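Local coordinates for endosialidase (Enterobacteria phage phi92, PDB 4HIZ), which cleaves internal alpha-2,8 and alpha-2,9 linkages of sialic acid polymers, as a trimeric phage endosialidase with a sialidase-type beta-propeller domain, at residues G108-H113 and R165-M170; V114-S119 and M128-T133; D286-E291 and N311-P316. All coordinates share one frame; numbering follows the deposited sequence.

Interaction 1. Residues G108-H113 and R165-M170; sequences GVQNLH and RYLSNM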
# COMPACT_ATOMS: atom_id res chain seq x y z
N GLY A 108 24.81 6.03 11.06
CA GLY A 108 24.89 6.34 12.48
C GLY A 108 23.66 5.72 13.11
O GLY A 108 22.80 5.16 12.39
N VAL A 109 23.55 5.80 14.44
CA VAL A 109 22.41 5.13 15.08
C VAL A 109 21.24 6.05 15.44
O VAL A 109 20.35 5.66 16.19
CB VAL A 109 22.87 4.30 16.33
CG1 VAL A 109 23.76 3.14 15.86
CG2 VAL A 109 23.64 5.19 17.39
N GLN A 110 21.28 7.29 14.93
CA GLN A 110 20.14 8.20 15.13
C GLN A 110 18.83 7.52 14.66
O GLN A 110 18.76 7.01 13.52
CB GLN A 110 20.30 9.46 14.28
CG GLN A 110 21.21 10.51 14.92
CD GLN A 110 22.69 10.16 14.83
OE1 GLN A 110 23.10 9.23 14.12
NE2 GLN A 110 23.51 10.95 15.53
N ASN A 111 17.82 7.53 15.53
CA ASN A 111 16.45 7.04 15.20
C ASN A 111 16.39 5.62 14.66
O ASN A 111 15.41 5.22 14.03
CB ASN A 111 15.82 8.00 14.17
CG ASN A 111 15.42 9.32 14.81
OD1 ASN A 111 14.81 9.33 15.88
ND2 ASN A 111 15.79 10.42 14.20
N LEU A 112 17.43 4.83 14.93
CA LEU A 112 17.59 3.55 14.24
C LEU A 112 16.95 2.36 15.01
O LEU A 112 17.05 2.28 16.24
CB LEU A 112 19.09 3.30 14.02
CG LEU A 112 19.54 2.02 13.32
CD1 LEU A 112 20.86 2.32 12.60
CD2 LEU A 112 19.76 0.87 14.34
N HIS A 113 16.31 1.44 14.28
CA HIS A 113 15.91 0.13 14.82
C HIS A 113 16.67 -1.00 14.15
O HIS A 113 16.86 -0.98 12.92
CB HIS A 113 14.40 -0.11 14.53
CG HIS A 113 13.48 0.77 15.30
ND1 HIS A 113 13.07 0.47 16.59
CD2 HIS A 113 12.85 1.92 14.97
CE1 HIS A 113 12.22 1.40 17.01
NE2 HIS A 113 12.07 2.29 16.04
N ARG A 165 25.73 2.02 20.96
CA ARG A 165 26.75 2.92 20.39
C ARG A 165 26.37 4.37 20.63
O ARG A 165 25.18 4.71 20.72
CB ARG A 165 26.92 2.66 18.87
CG ARG A 165 27.11 1.13 18.56
CD ARG A 165 27.63 0.84 17.12
NE ARG A 165 29.00 1.34 16.95
CZ ARG A 165 30.08 0.55 16.81
NH1 ARG A 165 31.28 1.11 16.67
NH2 ARG A 165 29.95 -0.78 16.76
N TYR A 166 27.38 5.23 20.71
CA TYR A 166 27.12 6.65 20.94
C TYR A 166 26.59 7.33 19.68
O TYR A 166 27.10 7.15 18.58
CB TYR A 166 28.43 7.33 21.40
CG TYR A 166 28.81 6.98 22.82
CD1 TYR A 166 28.14 7.55 23.89
CD2 TYR A 166 29.87 6.10 23.08
CE1 TYR A 166 28.47 7.24 25.19
CE2 TYR A 166 30.23 5.79 24.41
CZ TYR A 166 29.51 6.37 25.44
OH TYR A 166 29.81 6.11 26.75
N LEU A 167 25.58 8.17 19.87
CA LEU A 167 25.08 8.98 18.76
C LEU A 167 26.15 9.93 18.20
O LEU A 167 26.18 10.20 16.99
CB LEU A 167 23.85 9.77 19.22
CG LEU A 167 22.61 8.91 19.51
CD1 LEU A 167 21.60 9.65 20.37
CD2 LEU A 167 21.97 8.54 18.20
N SER A 168 27.04 10.42 19.07
CA SER A 168 27.93 11.49 18.65
C SER A 168 29.03 10.98 17.71
O SER A 168 29.34 11.62 16.71
CB SER A 168 28.57 12.15 19.87
OG SER A 168 29.37 11.21 20.55
N ASN A 169 29.59 9.81 18.00
CA ASN A 169 30.76 9.37 17.27
C ASN A 169 30.76 7.90 16.90
O ASN A 169 31.79 7.38 16.46
CB ASN A 169 32.02 9.69 18.10
CG ASN A 169 32.01 9.00 19.45
OD1 ASN A 169 31.29 8.03 19.67
ND2 ASN A 169 32.80 9.53 20.38
N MET A 170 29.62 7.24 17.11
CA MET A 170 29.45 5.84 16.75
C MET A 170 30.34 4.88 17.50
O MET A 170 30.38 3.70 17.14
CB MET A 170 29.63 5.64 15.24
CG MET A 170 28.32 5.80 14.44
SD MET A 170 27.12 4.50 14.91
CE MET A 170 27.79 3.08 14.06
O HOH W 1 25.55 7.59 15.44

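Interaction 2. Residues V114-S119 and M128-T133; sequences VAWVKS and MPEWLT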
# COMPACT_ATOMS: atom_id res chain seq x y z
N VAL A 114 17.08 -2.02 14.92
CA VAL A 114 17.44 -3.30 14.30
C VAL A 114 16.12 -3.94 13.88
O VAL A 114 15.17 -3.90 14.62
CB VAL A 114 18.20 -4.18 15.31
CG1 VAL A 114 18.58 -5.51 14.66
CG2 VAL A 114 19.47 -3.42 15.79
N ALA A 115 16.06 -4.48 12.67
CA ALA A 115 14.76 -4.92 12.12
C ALA A 115 14.96 -6.13 11.26
O ALA A 115 16.08 -6.52 10.98
CB ALA A 115 14.23 -3.75 11.24
N TRP A 116 13.88 -6.73 10.78
CA TRP A 116 14.06 -7.68 9.68
C TRP A 116 12.87 -7.61 8.75
O TRP A 116 11.81 -7.08 9.11
CB TRP A 116 14.28 -9.13 10.15
CG TRP A 116 13.18 -9.79 11.01
CD1 TRP A 116 11.81 -9.62 10.93
CD2 TRP A 116 13.40 -10.78 12.03
NE1 TRP A 116 11.17 -10.44 11.85
CE2 TRP A 116 12.13 -11.14 12.56
CE3 TRP A 116 14.56 -11.35 12.57
CZ2 TRP A 116 12.00 -12.08 13.58
CZ3 TRP A 116 14.43 -12.29 13.59
CH2 TRP A 116 13.16 -12.63 14.09
N VAL A 117 13.10 -8.10 7.54
CA VAL A 117 11.98 -8.52 6.67
C VAL A 117 12.17 -10.01 6.38
O VAL A 117 13.29 -10.56 6.54
CB VAL A 117 11.87 -7.72 5.32
CG1 VAL A 117 11.50 -6.24 5.60
CG2 VAL A 117 13.19 -7.83 4.51
N LYS A 118 11.09 -10.67 5.98
CA LYS A 118 11.11 -12.14 5.86
C LYS A 118 10.43 -12.54 4.57
O LYS A 118 9.55 -11.81 4.09
CB LYS A 118 10.31 -12.78 7.01
CG LYS A 118 10.67 -12.26 8.41
CD LYS A 118 9.85 -13.01 9.49
CE LYS A 118 8.34 -12.73 9.34
NZ LYS A 118 7.57 -13.13 10.60
N SER A 119 10.81 -13.70 4.04
CA SER A 119 10.08 -14.27 2.88
C SER A 119 9.60 -15.65 3.20
O SER A 119 10.39 -16.52 3.58
CB SER A 119 10.97 -14.35 1.63
OG SER A 119 10.17 -14.91 0.56
N MET A 128 6.60 -6.72 5.63
CA MET A 128 6.88 -5.37 6.11
C MET A 128 8.03 -5.47 7.13
O MET A 128 8.23 -6.53 7.75
CB MET A 128 5.65 -4.77 6.79
CG MET A 128 5.30 -5.42 8.12
SD MET A 128 3.81 -4.79 8.92
CE MET A 128 2.55 -5.68 7.99
N PRO A 129 8.79 -4.39 7.30
CA PRO A 129 9.81 -4.46 8.35
C PRO A 129 9.20 -4.66 9.73
O PRO A 129 8.15 -4.08 10.05
CB PRO A 129 10.48 -3.07 8.31
CG PRO A 129 10.20 -2.54 6.95
CD PRO A 129 8.80 -3.10 6.59
N GLU A 130 9.86 -5.48 10.55
CA GLU A 130 9.51 -5.62 11.96
C GLU A 130 10.70 -5.14 12.76
O GLU A 130 11.82 -5.59 12.54
CB GLU A 130 9.21 -7.08 12.33
CG GLU A 130 8.95 -7.25 13.83
CD GLU A 130 8.65 -8.67 14.25
OE1 GLU A 130 8.62 -9.61 13.41
OE2 GLU A 130 8.44 -8.83 15.47
N TRP A 131 10.42 -4.23 13.69
CA TRP A 131 11.46 -3.75 14.60
C TRP A 131 11.71 -4.80 15.67
O TRP A 131 10.78 -5.28 16.33
CB TRP A 131 11.03 -2.44 15.25
CG TRP A 131 10.92 -1.29 14.25
CD1 TRP A 131 11.55 -1.16 13.04
CD2 TRP A 131 10.10 -0.12 14.40
NE1 TRP A 131 11.16 0.03 12.42
CE2 TRP A 131 10.29 0.69 13.25
CE3 TRP A 131 9.23 0.32 15.41
CZ2 TRP A 131 9.62 1.90 13.07
CZ3 TRP A 131 8.57 1.56 15.24
CH2 TRP A 131 8.76 2.31 14.07
N LEU A 132 12.99 -5.14 15.84
CA LEU A 132 13.39 -6.16 16.81
C LEU A 132 13.91 -5.48 18.07
O LEU A 132 13.72 -6.00 19.17
CB LEU A 132 14.51 -7.02 16.23
CG LEU A 132 14.04 -7.78 14.98
CD1 LEU A 132 15.29 -8.36 14.28
CD2 LEU A 132 13.00 -8.88 15.32
N THR A 133 14.61 -4.36 17.93
CA THR A 133 14.98 -3.57 19.10
C THR A 133 14.09 -2.33 19.14
O THR A 133 13.75 -1.78 18.09
CB THR A 133 16.48 -3.11 19.05
OG1 THR A 133 16.75 -2.37 17.84
CG2 THR A 133 17.39 -4.32 19.02
O HOH W 2 6.79 -11.10 12.44

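Interaction 3. Residues D286-E291 and N311-P316; sequences DLCVTE and NGDISP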
# COMPACT_ATOMS: atom_id res chain seq x y z
N ASP A 286 44.32 -4.12 22.39
CA ASP A 286 44.01 -5.51 22.66
C ASP A 286 42.62 -5.72 23.25
O ASP A 286 42.16 -6.87 23.37
CB ASP A 286 45.05 -6.11 23.62
CG ASP A 286 46.39 -6.34 22.95
OD1 ASP A 286 46.45 -6.70 21.77
OD2 ASP A 286 47.42 -6.21 23.65
N LEU A 287 41.95 -4.63 23.64
CA LEU A 287 40.58 -4.75 24.12
C LEU A 287 39.61 -4.14 23.13
O LEU A 287 38.45 -4.58 23.07
CB LEU A 287 40.41 -4.01 25.44
CG LEU A 287 41.21 -4.63 26.58
CD1 LEU A 287 41.01 -3.80 27.85
CD2 LEU A 287 40.75 -6.05 26.76
N CYS A 288 40.04 -3.10 22.42
CA CYS A 288 39.11 -2.32 21.56
C CYS A 288 38.31 -3.21 20.60
O CYS A 288 38.87 -4.08 19.92
CB CYS A 288 39.88 -1.23 20.75
SG CYS A 288 38.79 -0.07 19.86
N VAL A 289 37.00 -3.00 20.56
CA VAL A 289 36.18 -3.60 19.48
C VAL A 289 35.50 -2.48 18.72
O VAL A 289 34.83 -1.62 19.29
CB VAL A 289 35.13 -4.59 20.05
CG1 VAL A 289 34.19 -5.16 18.91
CG2 VAL A 289 35.84 -5.76 20.75
N THR A 290 35.71 -2.48 17.42
CA THR A 290 35.08 -1.48 16.56
C THR A 290 33.68 -1.98 16.20
O THR A 290 32.69 -1.26 16.34
CB THR A 290 35.90 -1.26 15.30
OG1 THR A 290 37.18 -0.72 15.68
CG2 THR A 290 35.25 -0.23 14.37
N GLU A 291 33.62 -3.23 15.74
CA GLU A 291 32.35 -3.85 15.36
C GLU A 291 32.39 -5.32 15.62
O GLU A 291 33.42 -5.95 15.41
CB GLU A 291 32.02 -3.68 13.84
CG GLU A 291 31.65 -2.27 13.43
CD GLU A 291 31.56 -2.08 11.92
OE1 GLU A 291 32.16 -2.88 11.19
OE2 GLU A 291 30.88 -1.15 11.45
N ASN A 311 39.09 -4.63 15.54
CA ASN A 311 39.46 -3.32 16.03
C ASN A 311 40.08 -2.61 14.84
O ASN A 311 41.14 -3.03 14.35
CB ASN A 311 40.49 -3.46 17.17
CG ASN A 311 41.40 -2.23 17.27
OD1 ASN A 311 40.95 -1.10 17.04
ND2 ASN A 311 42.69 -2.45 17.61
N GLY A 312 39.42 -1.55 14.36
CA GLY A 312 39.98 -0.71 13.30
C GLY A 312 40.24 0.71 13.75
O GLY A 312 40.46 1.60 12.92
N ASP A 313 40.22 0.93 15.07
CA ASP A 313 40.31 2.27 15.67
C ASP A 313 41.71 2.56 16.21
O ASP A 313 42.19 3.70 16.13
CB ASP A 313 39.31 2.44 16.82
CG ASP A 313 37.88 2.71 16.32
OD1 ASP A 313 37.62 3.84 15.87
OD2 ASP A 313 37.00 1.80 16.40
N ILE A 314 42.34 1.54 16.76
CA ILE A 314 43.65 1.72 17.41
C ILE A 314 44.69 0.83 16.72
O ILE A 314 44.49 -0.37 16.59
CB ILE A 314 43.60 1.26 18.89
CG1 ILE A 314 42.36 1.81 19.62
CG2 ILE A 314 44.90 1.62 19.62
CD1 ILE A 314 42.27 3.34 19.70
N SER A 315 45.80 1.39 16.26
CA SER A 315 46.87 0.53 15.75
C SER A 315 47.58 -0.05 16.97
O SER A 315 47.80 0.66 17.93
CB SER A 315 47.89 1.31 14.93
OG SER A 315 47.33 1.68 13.69
N PRO A 316 47.95 -1.33 16.92
CA PRO A 316 47.79 -2.29 15.82
C PRO A 316 46.37 -2.84 15.76
O PRO A 316 45.76 -3.09 16.79
CB PRO A 316 48.79 -3.40 16.19
CG PRO A 316 48.82 -3.36 17.70
CD PRO A 316 48.69 -1.89 18.06

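Interaction 1. Residues G108-H113 and R165-M170
Val109, with CG1 anti to its carbonyl carbon (chi1 -66°), meets Met170 with that methyl and turns CG2 to Leu167; Gln110, bent at chi2 (75°), brings CD against CD2 of Leu167. CG1 of Val109 lies 3.7 Å from SD of Met170, and the sulfur also rests against CA of Gly108. Val109 CG2 is 3.8 Å from Leu167 CD2, a methyl that further packs on the backbone N and CA of Gln110. Next to these apolar contacts, Gln110 NE2 donates to Leu167 O at 3.1 Å, coming from above the carbonyl plane with a bent N-H...O angle of 136°. A water ties the same corner together: it accepts from Val109 N and donates to Gln110 OE1 and Leu167 O. Arg165 fixes the loop of its own segment, gripping Met170 O side-on with NE (2.7 Å) and NH1 (2.8 Å), both nitrogens sharing one oxygen that lies in the guanidinium plane. A salt bridge to Glu163 and a bond to Thr290 O occupy the same guanidinium. Tyr139 of helix 139-142 packs on both Gln110 and Leu167. The contact joins a type II beta turn, Val109 to Leu112, to the loop between strands 157-166 and 172-181, two strand-connecting loops of the beta-propeller domain.

Interaction 2. Residues V114-S119 and M128-T133
Strands 113-119 and 130-131 form an antiparallel beta hairpin of the propeller domain, in which Trp116 and Glu130 are a hydrogen-bonded pair and Ala115 and Trp131 a non-hydrogen-bonded one. Trp116 N donates to Glu130 O and Glu130 N to Trp116 O, each at 2.9 Å. Their side chains run side by side in the same direction, with ring and carboxylate planes 88° apart. Trp116 NE1 reaches Glu130 OE1 at 3.1 Å from above the carboxylate plane, with a bent N-H...O angle of 136°; a water links OE1 to Lys118 NZ, and OE2 accepts from Trp267 NE1. Leu132 lies over one face of the six-membered ring of Trp116: CD2 sits 3.6 Å from its centroid in a CH-pi contact, while CD1 touches CE3 at 3.5 Å. Past these two pairs, Val114 O takes Leu132 N at 2.8 Å, and Val114 N donates to Thr133 OG1 at 3.0 Å, the hydroxyl set by chi1 57° between its own backbone N and carbonyl carbon. Strand 96-104 pairs with strand 113-119, strand 144-154 packs on Val114, Leu132 and Thr133, and a second subunit makes backbone hydrogen bonds with Pro129 and Trp131 and lays its residues 546-548 against Met128, Glu130 and Trp131.

Interaction 3. Residues D286-E291 and N311-P316
Thr290 reaches Asp313 and Gly312 through its side chain, beginning at CB, which lies 3.4 Å from Asp313 OD2 and a little farther from Gly312 N. From CB the chain forks. The methyl CG2 also touches Asp313 OD2, at 3.4 Å. The hydroxyl OG1, anti to the carbonyl carbon (chi1 -64°), is the tip that carries the contact: it donates to Asp313 OD2 at 2.6 Å and accepts from Gly312 N at 2.7 Å, the latter bond nearly straight at 166°. The carboxylate oxygen is met on its anti side, with OG1 somewhat out of the carboxylate plane. One hydroxyl thus holds both a backbone N-H and a side chain of the facing loop. That loop is shaped by an Asx turn, Asn311 OD1 accepting from Asp313 N at 2.9 Å, widened to an Asx motif by a second bond from Ile314 N at 3.0 Å; Asn311 ND2 returns a bond to Ile314 O. On the other segment Thr290 and Glu291 both face His310, a classic beta bulge at the edge of the propeller sheet holding strands 291-297 and 304-311. Cys288 packs beside the turn, its SG 3.7 Å from Asn311 OD1 and also close to Asp313 CB and Ile314 CG1, while its O lies 3.3 Å from Asn311 CB. Outside the two segments, Ala285 packs on Asn311 and Ile314, and Arg318 forms a salt bridge with Asp286.

Overall arrangement
All three contacts lie in the catalytic beta-propeller domain. Interaction 2 is nested along the chain inside the loop closed by interaction 1, and interaction 3 follows both. The centres of interactions 1 and 2 are about 18 Å apart; they meet where His113, at the start of strand 113-119, hydrogen-bonds through ND1 to Thr133 O and stacks on Trp131. Interaction 3, its centre about 19 Å from that of interaction 1, touches it through a hydrogen bond from Arg165 NH1 to Thr290 O. Interactions 2 and 3 do not touch, their nearest atoms about 12 Å apart. Interaction 1 joins loops next to strands 113-119 and 157-166, of two different sheets, and Arg165 extends the link to the loop before strand 291-297 of a third.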